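Local coordinates for chloride intracellular channel exc-4 (Caenorhabditis elegans, PDB 2YV9), which may insert into membranes to form chloride channels and is required to regulate lumen size as the excretory canal grows, at residues L22-S27 with V60-V65; A31-A36 with D241-H246; F39-W44 with A232-S237; F133-V138 with E250-F255; R198-R203 with K267-P272. All coordinates share one frame; numbering follows the deposited sequence.

In the fold
From the N terminus, interaction 1 closes the first loop, pairing strand 19-25 with strand 57-63 around helix 38-52 of the thioredoxin-like domain. Interactions 2 and 3 start inside that loop and cross it, carrying the loop 31-36 and helix 38-52 over to the C-terminal helical part; interaction 3 is nested within the loop that interaction 2 closes. Interaction 4 opens later, on helix 117-140, and crosses both by returning to the end of helix 241-251, which interaction 2 also uses. Interaction 5 joins helix 190-210 to the loop 267-272 and crosses interactions 2, 3 and 4. Asp241 and Thr268 link interactions 2 and 5, whereas Lys25 and Glu250 link 1 and 4.

Interaction 1: L22-S27 with V60-V65; sequences LYVKAS and VKTVNV
Strands 19-25 and 57-63 pair in parallel as the two strands of a beta-alpha-beta unit, with helix 38-52 as the crossover, in the thioredoxin-like domain. The backbone evidence is four hydrogen bonds: Lys61 N to Leu22 O, Val24 N to Lys61 O, Val63 N to Val24 O and Ala26 N to Val63 O. The first three run nearly along the C=O axis. In the last, Ala26 N lies 2.7 Å from Val63 O, yet stands 35° out of that carbonyl's plane. Apolar contacts flank this frame. On the face of Leu22, Val24 and Val60, which packs on helix 38-52, the side chains of Val24 and Val60 cross at about a right angle, Val24 CG2 lying 4.0 Å from Val60 CG1. At the Tyr23 ring, Val63 CG2 lies at the edge, in plane, 3.7 Å from Tyr23 CD1. At the end of strand 19-25, Ala26 O accepts bonds from a water and from Lys25 NZ, whose chain bends only at its last torsion (chi4 -67°) to bring NZ within 2.8 Å of Ala26 O.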
# COMPACT_ATOMS: atom_id res chain seq x y z
N LEU A 22 5.80 -12.04 6.22
CA LEU A 22 5.42 -10.64 6.29
C LEU A 22 6.57 -9.84 6.84
O LEU A 22 7.09 -10.15 7.91
CB LEU A 22 4.21 -10.49 7.20
CG LEU A 22 3.66 -9.07 7.24
CD1 LEU A 22 2.98 -8.70 5.94
CD2 LEU A 22 2.68 -8.99 8.38
N TYR A 23 6.95 -8.79 6.10
CA TYR A 23 7.99 -7.87 6.51
C TYR A 23 7.25 -6.66 7.03
O TYR A 23 6.37 -6.14 6.36
CB TYR A 23 8.86 -7.47 5.31
CG TYR A 23 9.79 -8.56 4.85
CD1 TYR A 23 11.11 -8.60 5.24
CD2 TYR A 23 9.32 -9.61 4.05
CE1 TYR A 23 11.96 -9.61 4.81
CE2 TYR A 23 10.16 -10.61 3.62
CZ TYR A 23 11.48 -10.61 4.00
OH TYR A 23 12.30 -11.63 3.57
N VAL A 24 7.59 -6.23 8.23
CA VAL A 24 6.95 -5.10 8.89
C VAL A 24 7.99 -4.02 9.20
O VAL A 24 9.14 -4.31 9.48
CB VAL A 24 6.18 -5.52 10.16
CG1 VAL A 24 5.05 -6.55 9.80
CG2 VAL A 24 7.13 -6.06 11.27
N LYS A 25 7.54 -2.77 9.21
CA LYS A 25 8.40 -1.67 9.60
C LYS A 25 8.87 -1.82 11.05
O LYS A 25 8.06 -2.01 11.94
CB LYS A 25 7.64 -0.35 9.44
CG LYS A 25 8.51 0.85 9.75
CD LYS A 25 7.75 2.17 9.96
CE LYS A 25 8.73 3.23 10.55
NZ LYS A 25 9.19 2.90 11.98
N ALA A 26 10.18 -1.74 11.28
CA ALA A 26 10.75 -1.84 12.61
C ALA A 26 10.59 -0.53 13.39
O ALA A 26 10.52 0.57 12.82
CB ALA A 26 12.28 -2.19 12.51
N SER A 27 10.69 -0.66 14.71
CA SER A 27 10.80 0.49 15.58
C SER A 27 12.01 1.32 15.21
O SER A 27 13.05 0.76 14.92
CB SER A 27 11.00 0.02 17.01
OG SER A 27 11.48 1.08 17.82
N VAL A 60 7.18 -13.60 10.54
CA VAL A 60 7.22 -12.16 10.50
C VAL A 60 8.63 -11.68 10.79
O VAL A 60 9.25 -12.17 11.74
CB VAL A 60 6.27 -11.52 11.54
CG1 VAL A 60 6.37 -9.95 11.45
CG2 VAL A 60 4.85 -11.96 11.30
N LYS A 61 9.08 -10.68 10.02
CA LYS A 61 10.43 -10.10 10.15
C LYS A 61 10.36 -8.58 10.13
O LYS A 61 9.62 -8.02 9.33
CB LYS A 61 11.32 -10.56 9.00
CG LYS A 61 11.59 -12.04 9.01
CD LYS A 61 12.46 -12.49 7.86
CE LYS A 61 12.66 -14.00 7.87
NZ LYS A 61 13.24 -14.50 9.15
N THR A 62 11.14 -7.94 11.00
CA THR A 62 11.16 -6.50 11.11
C THR A 62 12.25 -5.92 10.23
O THR A 62 13.33 -6.50 10.11
CB THR A 62 11.41 -6.01 12.55
OG1 THR A 62 12.77 -6.29 12.92
CG2 THR A 62 10.38 -6.64 13.58
N VAL A 63 12.00 -4.76 9.65
CA VAL A 63 12.96 -4.10 8.78
C VAL A 63 13.07 -2.61 9.04
O VAL A 63 12.10 -1.91 9.33
CB VAL A 63 12.57 -4.35 7.29
CG1 VAL A 63 13.40 -3.49 6.37
CG2 VAL A 63 12.73 -5.81 6.95
N ASN A 64 14.29 -2.11 8.91
CA ASN A 64 14.54 -0.71 8.93
C ASN A 64 14.36 -0.24 7.50
O ASN A 64 15.14 -0.59 6.62
CB ASN A 64 15.98 -0.49 9.42
CG ASN A 64 16.31 0.94 9.63
OD1 ASN A 64 15.77 1.82 8.98
ND2 ASN A 64 17.28 1.19 10.52
N VAL A 65 13.29 0.49 7.25
CA VAL A 65 12.97 0.94 5.90
C VAL A 65 14.05 1.83 5.29
O VAL A 65 14.04 2.09 4.07
CB VAL A 65 11.64 1.71 5.85
CG1 VAL A 65 10.47 0.80 6.28
CG2 VAL A 65 11.71 2.97 6.71
O HOH W 1 11.96 1.34 10.20

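Interaction 2: A31-A36 with D241-H246; sequences ARRIGA and DQDIIH
The loop that leads from strand 19-25 into helix 38-52 of the thioredoxin-like domain meets helix 241-251 here, and a salt bridge to a buried aspartate carries the meeting. Arg33 grips the carboxylate of Asp243 side-on, using NE and one terminal nitrogen, so that each oxygen receives its own bond. Arg33 NE lies 2.8 Å from Asp243 OD2, and Arg33 NH2 lies 3.0 Å from Asp243 OD1 with a nearly straight N-H (170°). Both oxygens use their syn lone pairs and both sit at the guanidinium edge, although the two flat groups are turned 34° apart. A bend at chi3 (-63°) in the arginine chain presents that edge. OD2 also accepts a bond from a water, 2.6 Å from Asp243 OD2, which donates to Ile34 O as well; OD1 has a further partner in the hydroxyl of Ser27. With so many donors about it, the carboxylate is likely to stay ionised. An alanine here in place of Arg33 would remove both charged bonds and would probably leave the Asp243 carboxylate poorly compensated and the loop less firmly held to the helix. Farther along, the methyl of Ala36 packs against the helix backbone, with Ala36 CB 3.8 Å from Ile244 CA. Helix 190-210 lies next to this end of the contact, where His201 touches Ala36 and His200 touches Ile244, while Thr62 of strand 57-63 bonds Ala31 O at the loop's other end.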
# COMPACT_ATOMS: atom_id res chain seq x y z
N ALA A 31 15.65 -1.49 16.19
CA ALA A 31 15.15 -2.13 14.96
C ALA A 31 14.82 -3.61 15.09
O ALA A 31 14.25 -4.18 14.15
CB ALA A 31 16.13 -1.92 13.78
N ARG A 32 15.17 -4.24 16.21
CA ARG A 32 14.80 -5.62 16.47
C ARG A 32 13.34 -5.72 16.93
O ARG A 32 12.79 -6.81 16.93
CB ARG A 32 15.70 -6.23 17.52
CG ARG A 32 17.18 -6.22 17.08
CD ARG A 32 18.12 -6.61 18.21
NE ARG A 32 17.99 -5.75 19.39
CZ ARG A 32 18.83 -5.74 20.42
NH1 ARG A 32 19.89 -6.53 20.44
NH2 ARG A 32 18.60 -4.92 21.44
N ARG A 33 12.77 -4.60 17.38
CA ARG A 33 11.36 -4.57 17.83
C ARG A 33 10.43 -4.15 16.65
O ARG A 33 10.74 -3.30 15.82
CB ARG A 33 11.16 -3.57 18.97
CG ARG A 33 12.04 -3.78 20.21
CD ARG A 33 11.43 -3.15 21.49
NE ARG A 33 11.30 -1.70 21.40
CZ ARG A 33 11.98 -0.78 22.09
NH1 ARG A 33 12.93 -1.13 22.95
NH2 ARG A 33 11.73 0.51 21.92
N ILE A 34 9.23 -4.73 16.63
CA ILE A 34 8.21 -4.40 15.64
C ILE A 34 7.78 -2.95 15.83
O ILE A 34 7.71 -2.47 16.94
CB ILE A 34 7.00 -5.36 15.72
CG1 ILE A 34 6.24 -5.23 17.07
CG2 ILE A 34 7.48 -6.82 15.56
CD1 ILE A 34 4.87 -5.91 17.04
N GLY A 35 7.50 -2.25 14.74
CA GLY A 35 7.03 -0.90 14.79
C GLY A 35 5.53 -0.81 14.85
O GLY A 35 4.84 -1.81 15.09
N ALA A 36 5.04 0.41 14.65
CA ALA A 36 3.63 0.75 14.87
C ALA A 36 2.88 1.10 13.61
O ALA A 36 1.85 1.80 13.68
CB ALA A 36 3.51 1.81 15.87
N ASP A 241 4.32 0.04 23.86
CA ASP A 241 3.89 1.40 24.08
C ASP A 241 4.90 2.43 23.55
O ASP A 241 4.55 3.42 22.90
CB ASP A 241 3.74 1.70 25.57
CG ASP A 241 2.82 0.74 26.32
OD1 ASP A 241 1.90 0.09 25.71
OD2 ASP A 241 3.02 0.67 27.54
N GLN A 242 6.18 2.17 23.84
CA GLN A 242 7.22 3.13 23.48
C GLN A 242 7.38 3.28 21.99
O GLN A 242 7.70 4.37 21.50
CB GLN A 242 8.56 2.70 24.07
CG GLN A 242 8.62 2.78 25.60
CD GLN A 242 7.83 1.71 26.28
OE1 GLN A 242 7.58 0.62 25.73
NE2 GLN A 242 7.49 1.96 27.54
N ASP A 243 7.14 2.18 21.26
CA ASP A 243 7.25 2.21 19.82
C ASP A 243 6.01 2.87 19.16
O ASP A 243 6.12 3.45 18.10
CB ASP A 243 7.55 0.82 19.25
CG ASP A 243 8.82 0.27 19.80
OD1 ASP A 243 9.75 1.12 19.81
OD2 ASP A 243 8.84 -0.88 20.31
N ILE A 244 4.85 2.79 19.81
CA ILE A 244 3.70 3.50 19.31
C ILE A 244 3.96 5.01 19.48
O ILE A 244 3.77 5.79 18.55
CB ILE A 244 2.40 3.10 20.05
CG1 ILE A 244 2.06 1.62 19.78
CG2 ILE A 244 1.24 4.01 19.58
CD1 ILE A 244 0.93 1.00 20.69
N ILE A 245 4.39 5.40 20.69
CA ILE A 245 4.69 6.82 20.99
C ILE A 245 5.75 7.33 20.03
O ILE A 245 5.57 8.38 19.38
CB ILE A 245 5.11 6.98 22.44
CG1 ILE A 245 3.96 6.69 23.40
CG2 ILE A 245 5.59 8.41 22.68
CD1 ILE A 245 4.45 6.18 24.77
N HIS A 246 6.82 6.56 19.83
CA HIS A 246 7.90 7.01 18.96
C HIS A 246 7.50 7.16 17.51
O HIS A 246 7.92 8.08 16.84
CB HIS A 246 9.06 6.04 19.08
CG HIS A 246 10.32 6.58 18.49
ND1 HIS A 246 10.76 6.23 17.23
CD2 HIS A 246 11.22 7.47 18.97
CE1 HIS A 246 11.89 6.87 16.97
NE2 HIS A 246 12.19 7.64 18.01
O HOH W 2 7.42 -2.91 19.64

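Interaction 3: F39-W44 with A232-S237; sequences FCQEFW and AAFIES
Ser237 is held between two side chains of helix 38-52, Gln41 and Trp44, one turn apart. Its CB comes down on one face of the Trp44 indole as a CH-pi contact, 3.6 Å from the centroid of the five-membered ring and 24° off the ring normal. The indole reaches this position with CG anti to the backbone N (chi1 -170°), and its six-membered ring continues under the Glu236 carbonyl, where Trp44 CZ2 is 3.5 Å from Glu236 O. The tryptophan belongs to the segment predicted to span the membrane after insertion; in this soluble, thioredoxin-like arrangement it lies at the interface with the C-terminal helical part. A serine here in place of Trp44 would take away the aromatic face beneath Ser237 CB and would probably loosen this seam. Gln41, one turn earlier in the helix, runs extended beyond CG toward the hydroxyl. Its NE2 donates to Ser237 OG at 3.0 Å, with the hydroxyl near the amide plane, and Gln41 NE2 also comes within 3.4 Å of Phe234 CD1. Ser237 OG stands in the crowded position between its backbone N and carbonyl carbon (chi1 59°), from which it donates back to Ala233 O, the two atoms 2.7 Å apart.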
# COMPACT_ATOMS: atom_id res chain seq x y z
N PHE A 39 -0.92 -0.60 8.89
CA PHE A 39 -1.17 -1.57 7.79
C PHE A 39 -0.43 -2.87 8.06
O PHE A 39 -0.93 -3.94 7.79
CB PHE A 39 -0.83 -0.91 6.47
CG PHE A 39 -1.58 0.33 6.28
CD1 PHE A 39 -2.95 0.29 6.06
CD2 PHE A 39 -1.00 1.55 6.52
CE1 PHE A 39 -3.69 1.48 5.93
CE2 PHE A 39 -1.77 2.72 6.41
CZ PHE A 39 -3.09 2.67 6.11
N CYS A 40 0.76 -2.77 8.66
CA CYS A 40 1.48 -3.99 9.05
C CYS A 40 0.68 -4.78 10.11
O CYS A 40 0.58 -6.02 10.06
CB CYS A 40 2.82 -3.64 9.64
SG CYS A 40 4.03 -3.04 8.34
N GLN A 41 0.16 -4.07 11.09
CA GLN A 41 -0.63 -4.78 12.13
C GLN A 41 -1.93 -5.37 11.56
O GLN A 41 -2.34 -6.46 11.92
CB GLN A 41 -0.97 -3.97 13.34
CG GLN A 41 -1.34 -4.92 14.44
CD GLN A 41 -1.59 -4.33 15.85
OE1 GLN A 41 -1.51 -3.12 16.09
NE2 GLN A 41 -1.95 -5.22 16.79
N GLU A 42 -2.59 -4.65 10.67
CA GLU A 42 -3.81 -5.17 10.01
C GLU A 42 -3.50 -6.54 9.36
O GLU A 42 -4.19 -7.52 9.62
CB GLU A 42 -4.24 -4.19 8.93
CG GLU A 42 -5.45 -4.63 8.10
CD GLU A 42 -5.95 -3.58 7.13
OE1 GLU A 42 -5.31 -2.51 6.96
OE2 GLU A 42 -6.98 -3.86 6.47
N PHE A 43 -2.50 -6.61 8.47
CA PHE A 43 -2.23 -7.86 7.78
C PHE A 43 -1.67 -8.93 8.69
O PHE A 43 -1.96 -10.14 8.50
CB PHE A 43 -1.38 -7.69 6.54
CG PHE A 43 -2.03 -6.84 5.52
CD1 PHE A 43 -3.30 -7.13 5.07
CD2 PHE A 43 -1.41 -5.71 5.03
CE1 PHE A 43 -3.92 -6.33 4.15
CE2 PHE A 43 -2.05 -4.92 4.09
CZ PHE A 43 -3.28 -5.21 3.67
N TRP A 44 -0.89 -8.53 9.68
CA TRP A 44 -0.37 -9.51 10.64
C TRP A 44 -1.54 -10.13 11.38
O TRP A 44 -1.63 -11.38 11.47
CB TRP A 44 0.63 -8.88 11.59
CG TRP A 44 1.42 -9.81 12.49
CD1 TRP A 44 1.20 -11.14 12.79
CD2 TRP A 44 2.55 -9.40 13.25
NE1 TRP A 44 2.19 -11.58 13.67
CE2 TRP A 44 3.03 -10.53 13.95
CE3 TRP A 44 3.26 -8.19 13.36
CZ2 TRP A 44 4.12 -10.45 14.81
CZ3 TRP A 44 4.36 -8.12 14.18
CH2 TRP A 44 4.78 -9.25 14.91
N ALA A 232 -5.47 -13.28 20.51
CA ALA A 232 -4.09 -13.57 20.25
C ALA A 232 -3.61 -12.83 19.00
O ALA A 232 -2.52 -12.29 19.03
CB ALA A 232 -3.86 -15.11 20.13
N ALA A 233 -4.41 -12.79 17.95
CA ALA A 233 -4.00 -12.06 16.69
C ALA A 233 -3.58 -10.63 16.98
O ALA A 233 -2.62 -10.11 16.40
CB ALA A 233 -5.12 -12.08 15.66
N PHE A 234 -4.33 -9.98 17.85
CA PHE A 234 -4.00 -8.62 18.25
C PHE A 234 -2.74 -8.56 19.13
O PHE A 234 -1.79 -7.75 18.90
CB PHE A 234 -5.18 -7.96 18.95
CG PHE A 234 -4.84 -6.58 19.48
CD1 PHE A 234 -4.87 -5.49 18.60
CD2 PHE A 234 -4.38 -6.39 20.78
CE1 PHE A 234 -4.51 -4.25 19.04
CE2 PHE A 234 -4.01 -5.10 21.22
CZ PHE A 234 -4.09 -4.05 20.31
N ILE A 235 -2.74 -9.40 20.16
CA ILE A 235 -1.69 -9.37 21.15
C ILE A 235 -0.35 -9.62 20.48
O ILE A 235 0.64 -8.87 20.73
CB ILE A 235 -1.92 -10.38 22.27
CG1 ILE A 235 -3.22 -10.06 23.03
CG2 ILE A 235 -0.74 -10.40 23.24
CD1 ILE A 235 -3.69 -11.25 23.91
N GLU A 236 -0.29 -10.65 19.64
CA GLU A 236 1.01 -11.06 19.06
C GLU A 236 1.59 -10.00 18.12
O GLU A 236 2.81 -9.88 17.97
CB GLU A 236 0.88 -12.41 18.35
CG GLU A 236 0.69 -13.58 19.34
CD GLU A 236 1.70 -13.58 20.46
OE1 GLU A 236 2.91 -13.63 20.15
OE2 GLU A 236 1.30 -13.52 21.65
N SER A 237 0.71 -9.21 17.51
CA SER A 237 1.12 -8.22 16.50
C SER A 237 1.19 -6.81 17.06
O SER A 237 1.39 -5.87 16.30
CB SER A 237 0.14 -8.24 15.34
OG SER A 237 -1.19 -7.95 15.82

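Interaction 4: F133-V138 with E250-F255; sequences FLRAKV and EQMNLF
Segment 250-255 begins with Glu250 and Gln251, the last two residues of helix 241-251; the carboxylate of Glu250 forms a salt bridge with Lys25, back toward the thioredoxin-like domain. Met252, the first residue to leave helical geometry, has the largest share of the contact. Its side chain bends at both chi2 and chi3 and lies over helix 117-140. Met252 CG slides past Leu134, 3.9 Å from Leu134 CG. Sulfur and methyl both meet the arginine chain, Met252 SD at 3.9 Å and Met252 CE at 3.8 Å from Arg135 CD. The methyl goes on to a branch of Val138, tip to tip, Met252 CE standing 3.2 Å from Val138 CG1, which is tighter than usual van der Waals contact; two conformers were modelled for this methionine, so the short distance describes one of them. This is helix-end packing within the all-helical C-terminal part of the glutathione transferase fold, and no hydrogen bond crosses between the segments. Asn253, poorly ordered, follows with positive phi (35°), and after it Leu254 faces the helix. Each leucine methyl faces one branch of the valine, tip to tip: Leu254 CD2 is 3.3 Å from Val138 CG1, again a tight pair, and Leu254 CD1 is 3.9 Å from Val138 CG2. Beside Met252, Arg135 pairs through NE with Glu139 and through NH1 with Asn73 of the second subunit, whose Lys72 packs against both Arg135 and Met252.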
# COMPACT_ATOMS: atom_id res chain seq x y z
N PHE A 133 -6.66 16.18 15.77
CA PHE A 133 -6.47 16.62 17.14
C PHE A 133 -4.99 16.49 17.54
O PHE A 133 -4.38 17.39 18.16
CB PHE A 133 -7.31 15.80 18.13
CG PHE A 133 -7.16 16.25 19.55
CD1 PHE A 133 -7.27 17.59 19.89
CD2 PHE A 133 -6.88 15.34 20.58
CE1 PHE A 133 -7.11 18.00 21.21
CE2 PHE A 133 -6.70 15.74 21.87
CZ PHE A 133 -6.80 17.06 22.20
N LEU A 134 -4.38 15.37 17.13
CA LEU A 134 -2.95 15.15 17.40
C LEU A 134 -2.16 16.31 16.84
O LEU A 134 -1.34 16.92 17.54
CB LEU A 134 -2.51 13.81 16.85
CG LEU A 134 -1.02 13.54 16.83
CD1 LEU A 134 -0.44 13.42 18.25
CD2 LEU A 134 -0.81 12.28 15.97
N ARG A 135 -2.38 16.63 15.57
CA ARG A 135 -1.62 17.71 14.96
C ARG A 135 -1.97 19.07 15.62
O ARG A 135 -1.07 19.88 15.92
CB ARG A 135 -1.89 17.75 13.46
CG ARG A 135 -1.30 18.97 12.74
CD ARG A 135 0.23 18.87 12.73
NE ARG A 135 0.91 19.88 11.90
CZ ARG A 135 0.93 19.86 10.57
NH1 ARG A 135 0.26 18.96 9.89
NH2 ARG A 135 1.58 20.81 9.91
N ALA A 136 -3.26 19.34 15.86
CA ALA A 136 -3.65 20.66 16.42
C ALA A 136 -3.06 20.84 17.82
O ALA A 136 -2.55 21.92 18.15
CB ALA A 136 -5.16 20.76 16.49
N LYS A 137 -3.11 19.81 18.66
CA LYS A 137 -2.66 19.98 20.03
C LYS A 137 -1.13 20.09 20.09
O LYS A 137 -0.55 20.94 20.85
CB LYS A 137 -3.13 18.89 20.98
CG LYS A 137 -3.04 19.38 22.42
CD LYS A 137 -3.17 18.25 23.39
CE LYS A 137 -3.22 18.78 24.79
NZ LYS A 137 -1.88 19.01 25.30
N VAL A 138 -0.49 19.27 19.27
CA VAL A 138 1.01 19.32 19.20
C VAL A 138 1.50 20.70 18.80
O VAL A 138 2.47 21.24 19.36
CB VAL A 138 1.59 18.23 18.25
CG1 VAL A 138 3.04 18.54 17.83
CG2 VAL A 138 1.50 16.87 18.94
N GLU A 250 8.17 10.59 15.76
CA GLU A 250 9.11 10.71 14.66
C GLU A 250 8.52 11.39 13.43
O GLU A 250 9.24 12.09 12.70
CB GLU A 250 9.86 9.38 14.35
CG GLU A 250 9.07 8.25 13.65
CD GLU A 250 9.87 6.92 13.47
OE1 GLU A 250 11.13 6.95 13.57
OE2 GLU A 250 9.25 5.83 13.22
N GLN A 251 7.20 11.24 13.22
CA GLN A 251 6.50 11.94 12.13
C GLN A 251 5.97 13.36 12.51
O GLN A 251 5.93 14.23 11.65
CB GLN A 251 5.34 11.10 11.57
CG GLN A 251 5.68 9.64 11.15
CD GLN A 251 6.59 9.51 9.92
OE1 GLN A 251 6.68 10.41 9.08
NE2 GLN A 251 7.23 8.35 9.80
N MET A 252 5.51 13.52 13.76
CA MET A 252 5.08 14.82 14.32
C MET A 252 6.34 15.66 14.72
O MET A 252 6.21 16.70 15.37
CB MET A 252 4.12 14.63 15.55
CG MET A 252 2.52 14.34 15.33
SD MET A 252 1.72 15.74 14.48
CE MET A 252 2.72 17.14 14.97
N ASN A 253 7.55 15.21 14.34
CA ASN A 253 8.81 15.81 14.80
C ASN A 253 8.74 16.33 16.24
O ASN A 253 8.77 17.53 16.46
CB ASN A 253 9.25 16.91 13.84
CG ASN A 253 9.98 16.36 12.63
OD1 ASN A 253 9.37 16.01 11.62
ND2 ASN A 253 11.31 16.27 12.74
N LEU A 254 8.57 15.41 17.18
CA LEU A 254 8.64 15.71 18.63
C LEU A 254 9.80 14.93 19.24
O LEU A 254 10.17 13.83 18.76
CB LEU A 254 7.37 15.34 19.37
CG LEU A 254 6.05 15.75 18.77
CD1 LEU A 254 4.90 15.18 19.61
CD2 LEU A 254 5.98 17.26 18.69
N PHE A 255 10.37 15.49 20.31
CA PHE A 255 11.66 15.02 20.79
C PHE A 255 11.61 13.82 21.74
O PHE A 255 10.88 13.81 22.75
CB PHE A 255 12.47 16.12 21.47
CG PHE A 255 13.88 15.68 21.80
CD1 PHE A 255 14.81 15.51 20.79
CD2 PHE A 255 14.25 15.37 23.10
CE1 PHE A 255 16.10 15.08 21.08
CE2 PHE A 255 15.52 14.94 23.39
CZ PHE A 255 16.45 14.79 22.39

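Interaction 5: R198-R203 with K267-P272; sequences RLHHIR and KTHTIP
Two side chains of helix 190-210, His200 and Arg203, meet the loop 267-272 directly. His200 points its CE1 at the backbone, with Thr268 O in the ring plane 3.3 Å from His200 CE1. The His269 ring turns an edge toward the face of His200 in an offset edge-to-face pair, planes at 80° and centroids 5.1 Å apart, and His200 CE1 is 3.6 Å from His269 CD2. Arg203 reaches the loop farther along. Arg203 NH1 gives Thr270 O a weak bond, 2.8 Å long but bent to 126° at the hydrogen, and Arg203 NH2 touches Pro272 CG tip to tip at 3.6 Å. A water in the guanidinium plane joins Arg203 NH1 to Thr268 O, adding a second tie to the same nitrogen. In the next shell, a salt bridge from Arg203 NE to Asp213 probably fixes the guanidinium, while Tyr229 bonds His200 ND1 and stacks on His269, which probably sets both imidazoles. Thr268 OG1 is held by Asp241. His269 NE2 is buried by the contact and has no polar partner in the model. Together these contacts lay an irregular loop near the C terminus along a helix of the all-helical C-terminal domain of a glutathione transferase fold, just before helix 273-280, with Pro272 at its N-cap position.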
# COMPACT_ATOMS: atom_id res chain seq x y z
N ARG A 198 -6.18 0.87 15.72
CA ARG A 198 -6.46 2.32 15.80
C ARG A 198 -6.90 2.72 17.23
O ARG A 198 -6.45 3.73 17.80
CB ARG A 198 -7.37 2.76 14.70
CG ARG A 198 -6.70 2.69 13.32
CD ARG A 198 -7.66 2.93 12.13
NE ARG A 198 -6.96 3.06 10.85
CZ ARG A 198 -6.27 2.08 10.28
NH1 ARG A 198 -6.25 0.87 10.83
NH2 ARG A 198 -5.60 2.29 9.15
N LEU A 199 -7.80 1.94 17.81
CA LEU A 199 -8.23 2.22 19.16
C LEU A 199 -7.07 2.18 20.14
O LEU A 199 -6.98 3.05 21.00
CB LEU A 199 -9.35 1.27 19.57
CG LEU A 199 -10.71 1.49 18.96
CD1 LEU A 199 -11.69 0.31 19.31
CD2 LEU A 199 -11.39 2.83 19.45
N HIS A 200 -6.23 1.17 20.03
CA HIS A 200 -5.11 1.02 20.96
C HIS A 200 -4.13 2.17 20.78
O HIS A 200 -3.66 2.76 21.77
CB HIS A 200 -4.37 -0.26 20.70
CG HIS A 200 -3.32 -0.55 21.72
ND1 HIS A 200 -3.59 -0.68 23.07
CD2 HIS A 200 -1.98 -0.67 21.59
CE1 HIS A 200 -2.45 -0.88 23.71
NE2 HIS A 200 -1.47 -0.88 22.84
N HIS A 201 -3.85 2.55 19.53
CA HIS A 201 -3.02 3.75 19.26
C HIS A 201 -3.64 4.99 19.95
O HIS A 201 -2.95 5.79 20.62
CB HIS A 201 -2.88 4.06 17.76
CG HIS A 201 -1.92 3.17 17.04
ND1 HIS A 201 -1.15 3.61 15.99
CD2 HIS A 201 -1.57 1.88 17.26
CE1 HIS A 201 -0.42 2.61 15.54
NE2 HIS A 201 -0.63 1.54 16.31
N ILE A 202 -4.96 5.15 19.79
CA ILE A 202 -5.60 6.32 20.34
C ILE A 202 -5.46 6.28 21.87
O ILE A 202 -5.24 7.31 22.51
CB ILE A 202 -7.09 6.35 19.93
CG1 ILE A 202 -7.17 6.73 18.47
CG2 ILE A 202 -7.83 7.29 20.73
CD1 ILE A 202 -8.56 6.62 17.82
N ARG A 203 -5.61 5.08 22.47
CA ARG A 203 -5.52 4.98 23.93
C ARG A 203 -4.13 5.36 24.45
O ARG A 203 -3.97 6.20 25.33
CB ARG A 203 -5.87 3.57 24.40
CG ARG A 203 -6.53 3.54 25.75
CD ARG A 203 -5.60 3.39 26.89
NE ARG A 203 -6.26 3.62 28.18
CZ ARG A 203 -6.15 2.84 29.25
NH1 ARG A 203 -5.42 1.75 29.24
NH2 ARG A 203 -6.75 3.18 30.38
N LYS A 267 3.85 -3.25 27.19
CA LYS A 267 2.66 -3.29 26.40
C LYS A 267 1.47 -3.16 27.36
O LYS A 267 1.11 -4.13 28.05
CB LYS A 267 2.50 -4.64 25.68
CG LYS A 267 3.37 -4.91 24.49
CD LYS A 267 2.73 -6.05 23.67
CE LYS A 267 3.76 -6.90 22.96
NZ LYS A 267 3.06 -8.09 22.40
N THR A 268 0.89 -1.97 27.41
CA THR A 268 -0.15 -1.67 28.38
C THR A 268 -1.49 -2.10 27.80
O THR A 268 -2.04 -1.43 26.95
CB THR A 268 -0.16 -0.16 28.69
OG1 THR A 268 1.09 0.21 29.29
CG2 THR A 268 -1.28 0.19 29.64
N HIS A 269 -1.98 -3.25 28.27
CA HIS A 269 -3.26 -3.78 27.91
C HIS A 269 -4.13 -3.89 29.14
O HIS A 269 -4.49 -4.99 29.55
CB HIS A 269 -3.08 -5.18 27.29
CG HIS A 269 -2.38 -5.15 25.98
ND1 HIS A 269 -1.99 -6.30 25.31
CD2 HIS A 269 -2.02 -4.12 25.19
CE1 HIS A 269 -1.43 -5.96 24.16
NE2 HIS A 269 -1.41 -4.64 24.08
N THR A 270 -4.50 -2.75 29.67
CA THR A 270 -5.16 -2.64 30.95
C THR A 270 -6.39 -1.79 30.82
O THR A 270 -6.32 -0.65 30.38
CB THR A 270 -4.20 -1.98 31.93
OG1 THR A 270 -3.12 -2.90 32.15
CG2 THR A 270 -4.89 -1.64 33.23
N ILE A 271 -7.52 -2.35 31.21
CA ILE A 271 -8.79 -1.67 31.22
C ILE A 271 -8.97 -0.91 32.55
O ILE A 271 -8.64 -1.43 33.62
CB ILE A 271 -9.93 -2.73 31.14
CG1 ILE A 271 -9.72 -3.63 29.91
CG2 ILE A 271 -11.29 -2.02 31.14
CD1 ILE A 271 -9.65 -2.88 28.57
N PRO A 272 -9.48 0.33 32.49
CA PRO A 272 -9.72 1.00 33.77
C PRO A 272 -10.63 0.18 34.72
O PRO A 272 -11.54 -0.56 34.28
CB PRO A 272 -10.40 2.31 33.38
CG PRO A 272 -9.90 2.56 31.99
CD PRO A 272 -9.82 1.20 31.35
O HOH W 3 -4.26 0.06 27.08